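Local coordinates for protein beta-lactamase OXA-2 (Salmonella typhimurium, PDB 1K38) that hydrolyses the beta-lactam ring of penicillins such as oxacillin, acting as a class D serine beta-lactamase that confers antibiotic resistance, at residues G208-A213 against A234-I239; L214-P219 against E229-A234. All blocks are in the same frame, centred on the assembly; numbering follows the deposited sequence.

Interaction 1: G208-A213 against A234-I239; sequences GSVFFA and AILRSI
The ring of Phe212 meets methyl CD1 of Leu236 obliquely, with ring atom CD1 of Phe212 4.0 Å from CD1 of Leu236 and the neighbouring CE1 scarcely farther; the two side chains stand roughly perpendicular. Another ring, that of Trp199 on the adjacent strand, also meets Phe212, their planes inclined at about 50°. With its CG between the backbone N and the carbonyl carbon, a chi1 of 64° stands the phenyl ring up from the sheet, so that its CD1/CE1 side borders the Leu236 methyl. A flat, wide side chain suits the spot, since it can touch a tryptophan and a leucine together.

Leu236 is the central residue of the contact, its two methyls divided between two partners. While CD1 goes to Phe212, CD2 lies 4.0 Å from CG1 of Val210, and these two side chains lie alongside, pointing opposite ways. The same CG1 of Val210 is 4.3 Å from CD1 of Ile239, a looser touch just beyond the last helical turn. Beta-branched valine fits the extended backbone, and one of its methyls serves both helix-side residues. No hydrogen bond crosses between the segments. At the helix end, Ser238 OG donates to Ile235 O at 2.6 Å, in the carbonyl plane and on a lone pair; that oxygen also accepts from Ile239 N.

Strand 208-217 runs in the central sheet between strands 21-27 and 196-205, and the C-terminal helix 226-238 packs on one face of it. Side chains alternate along the strand: Val210 and Phe212 turn to this helix, whereas Phe211 points away from it and packs against helix 147-158.

Interaction 2: L214-P219 against E229-A234; sequences LNIDTP and EAIVRA
The C-terminal helix packing on the central antiparallel sheet is a hallmark of the penicillin-recognising serine enzyme fold, and here Leu214 and Ile216 of the sheet meet Ile231 and Val232 of that helix. Strand 214-217 and helix 229-234 run at 140° to each other, with their axes 9.3 Å apart at closest approach. Leu214 carries most of the contact: its CD1 lies 3.6 Å from CG2 of Ile231 and 3.7 Å from CG2 of Val232, so that one methyl fits between two branched side chains. With CG opposite the backbone N (chi1 165°), CD1 is carried to these two methyls while CB stays against CG2 of Val232. The leucine is set crosswise to Ile231 but runs antiparallel beside Val232. Ile216 adds a looser contact, its CG2 4.3 Å from CD1 of Ile231, the long arm of Ile231 spanning the gap. All four side chains are apolar and buried, as befits a sheet-helix interface.

On another side of the helix from Ile231, Arg233 grips Glu229 one helical turn earlier, side-on: NE, 2.8 Å from OE1, is met by the anti lone pair of that oxygen, while NH2 approaches the same oxygen on the syn side, 34° out of the carboxylate plane. Arg233 also bridges to Glu179 of strand 177-181, and Arg182 of the second subunit forms a salt bridge with this OE1, so the pair lies at the dimer interface.

Phe14 of helix 11-16 packs on Leu214, Ile216 and Ile231, while Ile23 of strand 21-27 touches Leu214 and Val232, and Trp199 of strand 196-205 also packs on Val232.

Overall arrangement
Following the chain from the N terminus, strand 208-217 supplies the first halves of both contacts in turn, 208-213 and then 214-219. After a connection the chain returns as helix 226-238, whose earlier part, 229-234, closes the shorter loop in interaction 2; its end, 234-239, then closes the longer one in interaction 1. Interaction 2 is therefore enclosed by interaction 1, the hairpin-like order expected when a helix runs back along its preceding strand. Their centres are about 13 Å apart, they share Ala234, and Phe212 CD2 touches Val232 CG1 at 3.6 Å, making one continuous apolar seam between the C-terminal helix and the central sheet.

Interaction 1: G208-A213 against A234-I239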
ATOM      1  N   GLY A 208      -6.669  -9.515  11.013  1.00 22.16           N
ATOM      2  CA  GLY A 208      -6.533 -10.471   9.928  1.00 21.23           C
ATOM      3  C   GLY A 208      -7.106  -9.958   8.622  1.00 19.73           C
ATOM      4  O   GLY A 208      -7.705  -8.882   8.575  1.00 19.81           O
ATOM      5  N   SER A 209      -6.933 -10.737   7.563  1.00 17.77           N
ATOM      6  CA  SER A 209      -7.425 -10.348   6.251  1.00 16.37           C
ATOM      7  C   SER A 209      -8.621 -11.160   5.789  1.00 14.75           C
ATOM      8  O   SER A 209      -8.779 -12.334   6.140  1.00 15.81           O
ATOM      9  CB  SER A 209      -6.302 -10.456   5.225  1.00 19.72           C
ATOM     10  OG  SER A 209      -5.276  -9.530   5.537  1.00 23.60           O
ATOM     11  N   VAL A 210      -9.465 -10.517   4.992  1.00 13.63           N
ATOM     12  CA  VAL A 210     -10.652 -11.165   4.454  1.00 13.89           C
ATOM     13  C   VAL A 210     -10.485 -11.240   2.939  1.00 13.55           C
ATOM     14  O   VAL A 210     -10.523 -10.220   2.255  1.00 13.95           O
ATOM     15  CB  VAL A 210     -11.923 -10.360   4.798  1.00 14.22           C
ATOM     16  CG1 VAL A 210     -13.162 -11.096   4.302  1.00 14.26           C
ATOM     17  CG2 VAL A 210     -12.003 -10.137   6.303  1.00 16.69           C
ATOM     18  N   PHE A 211     -10.289 -12.450   2.425  1.00 12.76           N
ATOM     19  CA  PHE A 211     -10.099 -12.642   0.988  1.00 12.64           C
ATOM     20  C   PHE A 211     -11.411 -12.865   0.265  1.00 12.78           C
ATOM     21  O   PHE A 211     -12.348 -13.424   0.826  1.00 13.98           O
ATOM     22  CB  PHE A 211      -9.196 -13.848   0.730  1.00 14.18           C
ATOM     23  CG  PHE A 211      -7.844 -13.727   1.347  1.00 14.75           C
ATOM     24  CD1 PHE A 211      -7.646 -14.028   2.693  1.00 16.79           C
ATOM     25  CD2 PHE A 211      -6.768 -13.272   0.596  1.00 15.74           C
ATOM     26  CE1 PHE A 211      -6.393 -13.874   3.281  1.00 18.64           C
ATOM     27  CE2 PHE A 211      -5.513 -13.114   1.171  1.00 16.66           C
ATOM     28  CZ  PHE A 211      -5.326 -13.414   2.522  1.00 17.16           C
ATOM     29  N   PHE A 212     -11.476 -12.423  -0.986  1.00 13.08           N
ATOM     30  CA  PHE A 212     -12.678 -12.622  -1.779  1.00 13.34           C
ATOM     31  C   PHE A 212     -12.346 -12.865  -3.237  1.00 12.85           C
ATOM     32  O   PHE A 212     -11.319 -12.410  -3.752  1.00 12.97           O
ATOM     33  CB  PHE A 212     -13.626 -11.420  -1.680  1.00 12.27           C
ATOM     34  CG  PHE A 212     -13.061 -10.145  -2.232  1.00 12.83           C
ATOM     35  CD1 PHE A 212     -12.396  -9.254  -1.400  1.00 13.04           C
ATOM     36  CD2 PHE A 212     -13.185  -9.840  -3.587  1.00 13.70           C
ATOM     37  CE1 PHE A 212     -11.861  -8.069  -1.907  1.00 12.85           C
ATOM     38  CE2 PHE A 212     -12.653  -8.657  -4.105  1.00 13.12           C
ATOM     39  CZ  PHE A 212     -11.989  -7.769  -3.260  1.00 12.74           C
ATOM     40  N   ALA A 213     -13.224 -13.610  -3.895  1.00 13.17           N
ATOM     41  CA  ALA A 213     -13.074 -13.900  -5.306  1.00 12.69           C
ATOM     42  C   ALA A 213     -14.476 -14.083  -5.855  1.00 13.96           C
ATOM     43  O   ALA A 213     -15.176 -15.036  -5.505  1.00 13.00           O
ATOM     44  CB  ALA A 213     -12.239 -15.164  -5.519  1.00 13.88           C
ATOM     45  N   ALA A 234     -21.133  -5.084  -0.879  1.00 15.98           N
ATOM     46  CA  ALA A 234     -22.341  -5.294  -0.084  1.00 16.72           C
ATOM     47  C   ALA A 234     -22.124  -6.471   0.862  1.00 16.93           C
ATOM     48  O   ALA A 234     -22.459  -6.407   2.046  1.00 16.29           O
ATOM     49  CB  ALA A 234     -23.535  -5.563  -0.990  1.00 16.66           C
ATOM     50  N   ILE A 235     -21.555  -7.550   0.332  1.00 16.13           N
ATOM     51  CA  ILE A 235     -21.288  -8.733   1.140  1.00 17.40           C
ATOM     52  C   ILE A 235     -20.232  -8.448   2.209  1.00 16.70           C
ATOM     53  O   ILE A 235     -20.413  -8.804   3.376  1.00 17.28           O
ATOM     54  CB  ILE A 235     -20.851  -9.917   0.241  1.00 16.36           C
ATOM     55  CG1 ILE A 235     -22.041 -10.348  -0.626  1.00 18.28           C
ATOM     56  CG2 ILE A 235     -20.345 -11.082   1.092  1.00 17.83           C
ATOM     57  CD1 ILE A 235     -21.738 -11.459  -1.616  1.00 18.37           C
ATOM     58  N   LEU A 236     -19.138  -7.792   1.827  1.00 16.79           N
ATOM     59  CA  LEU A 236     -18.095  -7.476   2.794  1.00 16.95           C
ATOM     60  C   LEU A 236     -18.650  -6.603   3.920  1.00 15.75           C
ATOM     61  O   LEU A 236     -18.331  -6.808   5.090  1.00 16.85           O
ATOM     62  CB  LEU A 236     -16.921  -6.772   2.109  1.00 17.61           C
ATOM     63  CG  LEU A 236     -16.077  -7.641   1.171  1.00 16.42           C
ATOM     64  CD1 LEU A 236     -14.924  -6.818   0.613  1.00 18.47           C
ATOM     65  CD2 LEU A 236     -15.549  -8.855   1.933  1.00 18.97           C
ATOM     66  N   ARG A 237     -19.489  -5.634   3.569  1.00 16.75           N
ATOM     67  CA  ARG A 237     -20.078  -4.774   4.589  1.00 18.32           C
ATOM     68  C   ARG A 237     -20.973  -5.590   5.526  1.00 19.54           C
ATOM     69  O   ARG A 237     -20.987  -5.352   6.738  1.00 19.65           O
ATOM     70  CB  ARG A 237     -20.898  -3.644   3.950  1.00 18.14           C
ATOM     71  CG  ARG A 237     -20.068  -2.547   3.278  1.00 21.63           C
ATOM     72  CD  ARG A 237     -20.919  -1.309   2.989  1.00 25.46           C
ATOM     73  NE  ARG A 237     -22.016  -1.583   2.064  1.00 29.75           N
ATOM     74  CZ  ARG A 237     -21.901  -1.586   0.737  1.00 31.58           C
ATOM     75  NH1 ARG A 237     -20.734  -1.320   0.163  1.00 32.09           N
ATOM     76  NH2 ARG A 237     -22.955  -1.861  -0.020  1.00 30.81           N
ATOM     77  N   SER A 238     -21.700  -6.561   4.978  1.00 19.33           N
ATOM     78  CA  SER A 238     -22.597  -7.380   5.794  1.00 20.51           C
ATOM     79  C   SER A 238     -21.863  -8.192   6.858  1.00 20.93           C
ATOM     80  O   SER A 238     -22.451  -8.556   7.875  1.00 22.57           O
ATOM     81  CB  SER A 238     -23.443  -8.311   4.911  1.00 21.05           C
ATOM     82  OG  SER A 238     -22.709  -9.431   4.450  1.00 21.73           O
ATOM     83  N   ILE A 239     -20.586  -8.489   6.629  1.00 20.75           N
ATOM     84  CA  ILE A 239     -19.812  -9.229   7.621  1.00 21.04           C
ATOM     85  C   ILE A 239     -18.772  -8.317   8.266  1.00 21.95           C
ATOM     86  O   ILE A 239     -17.765  -8.776   8.805  1.00 21.76           O
ATOM     87  CB  ILE A 239     -19.118 -10.476   7.018  1.00 21.51           C
ATOM     88  CG1 ILE A 239     -18.103 -10.068   5.948  1.00 21.98           C
ATOM     89  CG2 ILE A 239     -20.164 -11.408   6.429  1.00 21.72           C
ATOM     90  CD1 ILE A 239     -17.294 -11.239   5.415  1.00 21.59           C
TER

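Interaction 2: L214-P219 against E229-A234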
ATOM      1  N   LEU A 214     -14.891 -13.137  -6.689  1.00 13.38           N
ATOM      2  CA  LEU A 214     -16.208 -13.176  -7.300  1.00 13.87           C
ATOM      3  C   LEU A 214     -16.132 -13.121  -8.807  1.00 13.47           C
ATOM      4  O   LEU A 214     -15.254 -12.476  -9.366  1.00 13.71           O
ATOM      5  CB  LEU A 214     -17.061 -11.981  -6.831  1.00 14.60           C
ATOM      6  CG  LEU A 214     -18.344 -11.653  -7.631  1.00 14.08           C
ATOM      7  CD1 LEU A 214     -19.365 -11.023  -6.709  1.00 15.63           C
ATOM      8  CD2 LEU A 214     -18.038 -10.711  -8.808  1.00 14.28           C
ATOM      9  N   ASN A 215     -17.028 -13.847  -9.466  1.00 12.99           N
ATOM     10  CA  ASN A 215     -17.128 -13.733 -10.909  1.00 13.79           C
ATOM     11  C   ASN A 215     -18.607 -13.803 -11.238  1.00 13.99           C
ATOM     12  O   ASN A 215     -19.390 -14.424 -10.514  1.00 13.95           O
ATOM     13  CB  ASN A 215     -16.274 -14.758 -11.704  1.00 12.42           C
ATOM     14  CG  ASN A 215     -16.699 -16.201 -11.524  1.00 13.91           C
ATOM     15  OD1 ASN A 215     -17.831 -16.586 -11.821  1.00 14.35           O
ATOM     16  ND2 ASN A 215     -15.762 -17.025 -11.069  1.00 14.09           N
ATOM     17  N   ILE A 216     -18.990 -13.083 -12.284  1.00 14.21           N
ATOM     18  CA  ILE A 216     -20.376 -13.033 -12.725  1.00 14.43           C
ATOM     19  C   ILE A 216     -20.430 -13.000 -14.236  1.00 14.33           C
ATOM     20  O   ILE A 216     -19.482 -12.571 -14.891  1.00 15.32           O
ATOM     21  CB  ILE A 216     -21.105 -11.753 -12.234  1.00 13.58           C
ATOM     22  CG1 ILE A 216     -20.307 -10.503 -12.627  1.00 13.90           C
ATOM     23  CG2 ILE A 216     -21.335 -11.824 -10.725  1.00 14.00           C
ATOM     24  CD1 ILE A 216     -21.056  -9.200 -12.394  1.00 18.44           C
ATOM     25  N   ASP A 217     -21.538 -13.465 -14.797  1.00 14.73           N
ATOM     26  CA  ASP A 217     -21.688 -13.407 -16.240  1.00 14.25           C
ATOM     27  C   ASP A 217     -22.029 -11.952 -16.540  1.00 15.35           C
ATOM     28  O   ASP A 217     -22.574 -11.250 -15.686  1.00 15.55           O
ATOM     29  CB  ASP A 217     -22.826 -14.315 -16.707  1.00 18.34           C
ATOM     30  CG  ASP A 217     -22.575 -15.765 -16.386  1.00 21.84           C
ATOM     31  OD1 ASP A 217     -21.398 -16.177 -16.417  1.00 20.65           O
ATOM     32  OD2 ASP A 217     -23.553 -16.497 -16.119  1.00 28.35           O
ATOM     33  N   THR A 218     -21.708 -11.495 -17.745  1.00 15.61           N
ATOM     34  CA  THR A 218     -22.000 -10.112 -18.114  1.00 16.83           C
ATOM     35  C   THR A 218     -22.802 -10.024 -19.410  1.00 17.58           C
ATOM     36  O   THR A 218     -22.288  -9.597 -20.442  1.00 18.15           O
ATOM     37  CB  THR A 218     -20.704  -9.285 -18.277  1.00 16.53           C
ATOM     38  OG1 THR A 218     -19.905  -9.835 -19.331  1.00 17.05           O
ATOM     39  CG2 THR A 218     -19.903  -9.291 -16.977  1.00 16.74           C
ATOM     40  N   PRO A 219     -24.080 -10.437 -19.369  1.00 18.03           N
ATOM     41  CA  PRO A 219     -24.928 -10.385 -20.567  1.00 19.01           C
ATOM     42  C   PRO A 219     -25.118  -8.966 -21.096  1.00 19.43           C
ATOM     43  O   PRO A 219     -25.382  -8.768 -22.284  1.00 20.01           O
ATOM     44  CB  PRO A 219     -26.236 -11.014 -20.091  1.00 19.84           C
ATOM     45  CG  PRO A 219     -26.259 -10.696 -18.629  1.00 19.07           C
ATOM     46  CD  PRO A 219     -24.833 -10.971 -18.222  1.00 18.56           C
ATOM     47  N   GLU A 229     -17.936  -4.890  -8.152  1.00 15.07           N
ATOM     48  CA  GLU A 229     -17.647  -4.267  -6.866  1.00 16.24           C
ATOM     49  C   GLU A 229     -18.893  -4.086  -6.002  1.00 16.02           C
ATOM     50  O   GLU A 229     -18.828  -4.205  -4.776  1.00 16.79           O
ATOM     51  CB  GLU A 229     -16.966  -2.907  -7.063  1.00 17.97           C
ATOM     52  CG  GLU A 229     -15.487  -2.996  -7.398  1.00 19.83           C
ATOM     53  CD  GLU A 229     -14.753  -1.681  -7.169  1.00 22.82           C
ATOM     54  OE1 GLU A 229     -15.049  -0.998  -6.163  1.00 21.91           O
ATOM     55  OE2 GLU A 229     -13.870  -1.340  -7.983  1.00 24.62           O
ATOM     56  N   ALA A 230     -20.033  -3.811  -6.629  1.00 15.52           N
ATOM     57  CA  ALA A 230     -21.258  -3.603  -5.865  1.00 16.25           C
ATOM     58  C   ALA A 230     -21.627  -4.823  -5.024  1.00 15.54           C
ATOM     59  O   ALA A 230     -21.938  -4.699  -3.842  1.00 16.88           O
ATOM     60  CB  ALA A 230     -22.407  -3.241  -6.800  1.00 15.55           C
ATOM     61  N   ILE A 231     -21.598  -6.001  -5.637  1.00 16.32           N
ATOM     62  CA  ILE A 231     -21.942  -7.223  -4.924  1.00 15.02           C
ATOM     63  C   ILE A 231     -20.924  -7.549  -3.831  1.00 15.08           C
ATOM     64  O   ILE A 231     -21.297  -7.827  -2.693  1.00 14.83           O
ATOM     65  CB  ILE A 231     -22.064  -8.410  -5.907  1.00 15.09           C
ATOM     66  CG1 ILE A 231     -23.205  -8.129  -6.892  1.00 17.59           C
ATOM     67  CG2 ILE A 231     -22.323  -9.708  -5.145  1.00 15.45           C
ATOM     68  CD1 ILE A 231     -23.261  -9.078  -8.074  1.00 16.59           C
ATOM     69  N   VAL A 232     -19.638  -7.512  -4.166  1.00 14.54           N
ATOM     70  CA  VAL A 232     -18.614  -7.812  -3.176  1.00 14.38           C
ATOM     71  C   VAL A 232     -18.649  -6.845  -1.999  1.00 14.84           C
ATOM     72  O   VAL A 232     -18.589  -7.265  -0.841  1.00 14.34           O
ATOM     73  CB  VAL A 232     -17.200  -7.775  -3.793  1.00 13.57           C
ATOM     74  CG1 VAL A 232     -16.155  -7.991  -2.699  1.00 15.47           C
ATOM     75  CG2 VAL A 232     -17.071  -8.852  -4.856  1.00 14.66           C
ATOM     76  N   ARG A 233     -18.742  -5.552  -2.284  1.00 14.45           N
ATOM     77  CA  ARG A 233     -18.773  -4.569  -1.212  1.00 14.86           C
ATOM     78  C   ARG A 233     -19.981  -4.755  -0.299  1.00 15.82           C
ATOM     79  O   ARG A 233     -19.862  -4.611   0.915  1.00 15.87           O
ATOM     80  CB  ARG A 233     -18.747  -3.149  -1.783  1.00 16.07           C
ATOM     81  CG  ARG A 233     -17.397  -2.756  -2.377  1.00 17.20           C
ATOM     82  CD  ARG A 233     -17.448  -1.359  -2.978  1.00 19.12           C
ATOM     83  NE  ARG A 233     -16.171  -0.958  -3.567  1.00 20.90           N
ATOM     84  CZ  ARG A 233     -15.176  -0.395  -2.888  1.00 22.07           C
ATOM     85  NH1 ARG A 233     -15.305  -0.158  -1.589  1.00 22.39           N
ATOM     86  NH2 ARG A 233     -14.047  -0.076  -3.510  1.00 21.84           N
ATOM     87  N   ALA A 234     -21.133  -5.084  -0.879  1.00 15.98           N
ATOM     88  CA  ALA A 234     -22.341  -5.294  -0.084  1.00 16.72           C
ATOM     89  C   ALA A 234     -22.124  -6.471   0.862  1.00 16.93           C
ATOM     90  O   ALA A 234     -22.459  -6.407   2.046  1.00 16.29           O
ATOM     91  CB  ALA A 234     -23.535  -5.563  -0.990  1.00 16.66           C
TER